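Local coordinates for probable 2-dehydro-3-deoxygalactonokinase DgoK1 (Sinorhizobium meliloti, PDB 3T69), which probably phosphorylates 2-dehydro-3-deoxy-D-galactonate at the expense of ATP, a step in the breakdown of galactose by the DeLey-Doudoroff pathway, at residues B[185-190]-B[224-229]. Sequence-based numbering, arbitrary orientation.
Sequences SHAVAE and AGQLLH
Gln226 reaches across to Ala187, laying its side-chain amide against the backbone of the short helix 185-188. Its OE1 lies 3.4 Å from Ala187 CA and 3.6 Å from Ala187 CB. The same Gln226 OE1 comes within 3.6 Å of His186 O, but both oxygens are acceptors and cannot bond to each other, which leaves only van der Waals contact. The small methyl of Ala187 suits this place, because the two helices come to 6.1 Å between Ala187 CA and Gln226 CA. With CG anti to the backbone N (chi1 -176°), Gln226 extends from its helix, and the bend at chi2 brings OE1 toward Ala187, with NE2 farther off. This is helix-to-helix packing in the largely helical part of an ASKHA-type sugar kinase; the centre of the contact lies about 30 Å from the centre of the chain. Arg223 NH2 hydrogen-bonds to OE1, and a glutamine fits because its carbonyl takes this bond while its aliphatic stem spans the gap. Shortening Gln226 to an alanine is likely to uncover the backbone at Ala187 and deprive Arg223 of an acceptor. Val188 points away from Gln226 and packs on Ala236 and Arg237 of helix 233-252, whereas Leu227 and Leu228 meet Arg76 and Gln116 of the second subunit.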
ATOM      1  N   SER B 185       3.097  -7.752  -8.436  1.00 50.92           N
ATOM      2  CA  SER B 185       3.403  -9.160  -8.276  1.00 52.52           C
ATOM      3  C   SER B 185       4.089  -9.691  -9.534  1.00 53.64           C
ATOM      4  O   SER B 185       4.859 -10.659  -9.476  1.00 53.68           O
ATOM      5  CB  SER B 185       2.150  -9.964  -8.007  1.00 52.13           C
ATOM      6  OG  SER B 185       1.327  -9.934  -9.140  1.00 53.70           O
ATOM      7  N   HIS B 186       3.823  -9.028 -10.659  1.00 54.62           N
ATOM      8  CA  HIS B 186       4.398  -9.407 -11.943  1.00 55.79           C
ATOM      9  C   HIS B 186       5.846  -9.040 -12.028  1.00 55.85           C
ATOM     10  O   HIS B 186       6.583  -9.666 -12.742  1.00 55.90           O
ATOM     11  CB  HIS B 186       3.592  -8.779 -13.083  1.00 56.27           C
ATOM     12  CG  HIS B 186       2.249  -9.422 -13.282  1.00 58.98           C
ATOM     13  ND1 HIS B 186       1.719  -9.676 -14.531  1.00 61.24           N
ATOM     14  CD2 HIS B 186       1.355  -9.914 -12.386  1.00 60.24           C
ATOM     15  CE1 HIS B 186       0.544 -10.277 -14.393  1.00 62.75           C
ATOM     16  NE2 HIS B 186       0.305 -10.438 -13.101  1.00 62.03           N
ATOM     17  N   ALA B 187       6.244  -8.031 -11.272  1.00 57.21           N
ATOM     18  CA  ALA B 187       7.601  -7.525 -11.250  1.00 58.62           C
ATOM     19  C   ALA B 187       8.510  -8.283 -10.280  1.00 60.64           C
ATOM     20  O   ALA B 187       9.702  -8.437 -10.548  1.00 60.92           O
ATOM     21  CB  ALA B 187       7.585  -6.091 -10.878  1.00 58.00           C
ATOM     22  N   VAL B 188       7.959  -8.746  -9.155  1.00 62.89           N
ATOM     23  CA  VAL B 188       8.766  -9.330  -8.074  1.00 65.06           C
ATOM     24  C   VAL B 188       8.548 -10.833  -7.794  1.00 67.19           C
ATOM     25  O   VAL B 188       9.410 -11.479  -7.151  1.00 67.21           O
ATOM     26  CB  VAL B 188       8.553  -8.578  -6.742  1.00 64.65           C
ATOM     27  CG1 VAL B 188       8.822  -7.109  -6.917  1.00 65.10           C
ATOM     28  CG2 VAL B 188       7.139  -8.796  -6.215  1.00 64.14           C
ATOM     29  N   ALA B 189       7.410 -11.371  -8.260  1.00 69.49           N
ATOM     30  CA  ALA B 189       6.839 -12.610  -7.688  1.00 71.90           C
ATOM     31  C   ALA B 189       7.839 -13.767  -7.673  1.00 73.52           C
ATOM     32  O   ALA B 189       8.160 -14.320  -6.607  1.00 73.55           O
ATOM     33  CB  ALA B 189       5.523 -13.018  -8.401  1.00 71.71           C
ATOM     34  N   GLU B 190       8.362 -14.079  -8.857  1.00 75.32           N
ATOM     35  CA  GLU B 190       9.228 -15.237  -9.051  1.00 77.08           C
ATOM     36  C   GLU B 190      10.654 -15.079  -8.455  1.00 77.13           C
ATOM     37  O   GLU B 190      11.515 -15.923  -8.709  1.00 77.78           O
ATOM     38  CB  GLU B 190       9.229 -15.647 -10.540  1.00 77.64           C
ATOM     39  CG  GLU B 190       7.843 -15.401 -11.233  1.00 81.07           C
ATOM     40  CD  GLU B 190       7.437 -16.461 -12.291  1.00 84.78           C
ATOM     41  OE1 GLU B 190       8.332 -16.981 -13.008  1.00 86.06           O
ATOM     42  OE2 GLU B 190       6.213 -16.760 -12.412  1.00 84.16           O
ATOM     43  N   ALA B 224       6.725  -0.207 -14.077  1.00 44.69           N
ATOM     44  CA  ALA B 224       7.004   0.413 -15.383  1.00 44.59           C
ATOM     45  C   ALA B 224       8.461   0.201 -15.780  1.00 45.22           C
ATOM     46  O   ALA B 224       8.760   0.078 -16.982  1.00 44.89           O
ATOM     47  CB  ALA B 224       6.664   1.870 -15.393  1.00 44.44           C
ATOM     48  N   GLY B 225       9.352   0.178 -14.771  1.00 45.23           N
ATOM     49  CA  GLY B 225      10.750  -0.211 -14.922  1.00 45.88           C
ATOM     50  C   GLY B 225      10.853  -1.612 -15.498  1.00 47.26           C
ATOM     51  O   GLY B 225      11.623  -1.875 -16.419  1.00 47.36           O
ATOM     52  N   GLN B 226      10.026  -2.516 -15.003  1.00 48.09           N
ATOM     53  CA  GLN B 226      10.062  -3.881 -15.478  1.00 49.47           C
ATOM     54  C   GLN B 226       9.508  -4.011 -16.871  1.00 50.31           C
ATOM     55  O   GLN B 226       9.981  -4.825 -17.641  1.00 50.91           O
ATOM     56  CB  GLN B 226       9.294  -4.766 -14.515  1.00 49.66           C
ATOM     57  CG  GLN B 226       9.339  -6.215 -14.832  1.00 52.31           C
ATOM     58  CD  GLN B 226       7.973  -6.716 -15.123  1.00 58.32           C
ATOM     59  OE1 GLN B 226       7.010  -6.431 -14.376  1.00 60.22           O
ATOM     60  NE2 GLN B 226       7.848  -7.454 -16.219  1.00 59.73           N
ATOM     61  N   LEU B 227       8.497  -3.210 -17.204  1.00 51.68           N
ATOM     62  CA  LEU B 227       7.949  -3.195 -18.553  1.00 51.84           C
ATOM     63  C   LEU B 227       8.881  -2.575 -19.621  1.00 52.52           C
ATOM     64  O   LEU B 227       9.022  -3.134 -20.709  1.00 51.78           O
ATOM     65  CB  LEU B 227       6.588  -2.489 -18.558  1.00 52.04           C
ATOM     66  CG  LEU B 227       5.378  -3.305 -18.102  1.00 52.34           C
ATOM     67  CD1 LEU B 227       4.104  -2.470 -18.237  1.00 51.65           C
ATOM     68  CD2 LEU B 227       5.256  -4.640 -18.862  1.00 50.37           C
ATOM     69  N   LEU B 228       9.497  -1.430 -19.324  1.00 52.99           N
ATOM     70  CA  LEU B 228      10.237  -0.677 -20.359  1.00 54.09           C
ATOM     71  C   LEU B 228      11.706  -1.100 -20.554  1.00 55.56           C
ATOM     72  O   LEU B 228      12.222  -1.150 -21.676  1.00 56.51           O
ATOM     73  CB  LEU B 228      10.178   0.820 -20.076  1.00 53.01           C
ATOM     74  CG  LEU B 228       8.791   1.426 -20.160  1.00 50.36           C
ATOM     75  CD1 LEU B 228       8.897   2.896 -19.793  1.00 48.22           C
ATOM     76  CD2 LEU B 228       8.261   1.246 -21.539  1.00 46.76           C
ATOM     77  N   HIS B 229      12.363  -1.357 -19.442  1.00 56.62           N
ATOM     78  CA  HIS B 229      13.660  -1.987 -19.381  1.00 57.82           C
ATOM     79  C   HIS B 229      13.273  -3.273 -18.723  1.00 59.49           C
ATOM     80  O   HIS B 229      12.094  -3.413 -18.373  1.00 61.12           O
ATOM     81  CB  HIS B 229      14.472  -1.098 -18.501  1.00 57.00           C
ATOM     82  CG  HIS B 229      14.286   0.330 -18.864  1.00 55.12           C
ATOM     83  ND1 HIS B 229      13.646   1.229 -18.046  1.00 53.92           N
ATOM     84  CD2 HIS B 229      14.546   0.984 -20.020  1.00 53.04           C
ATOM     85  CE1 HIS B 229      13.602   2.406 -18.649  1.00 54.18           C
ATOM     86  NE2 HIS B 229      14.141   2.281 -19.847  1.00 54.08           N
TER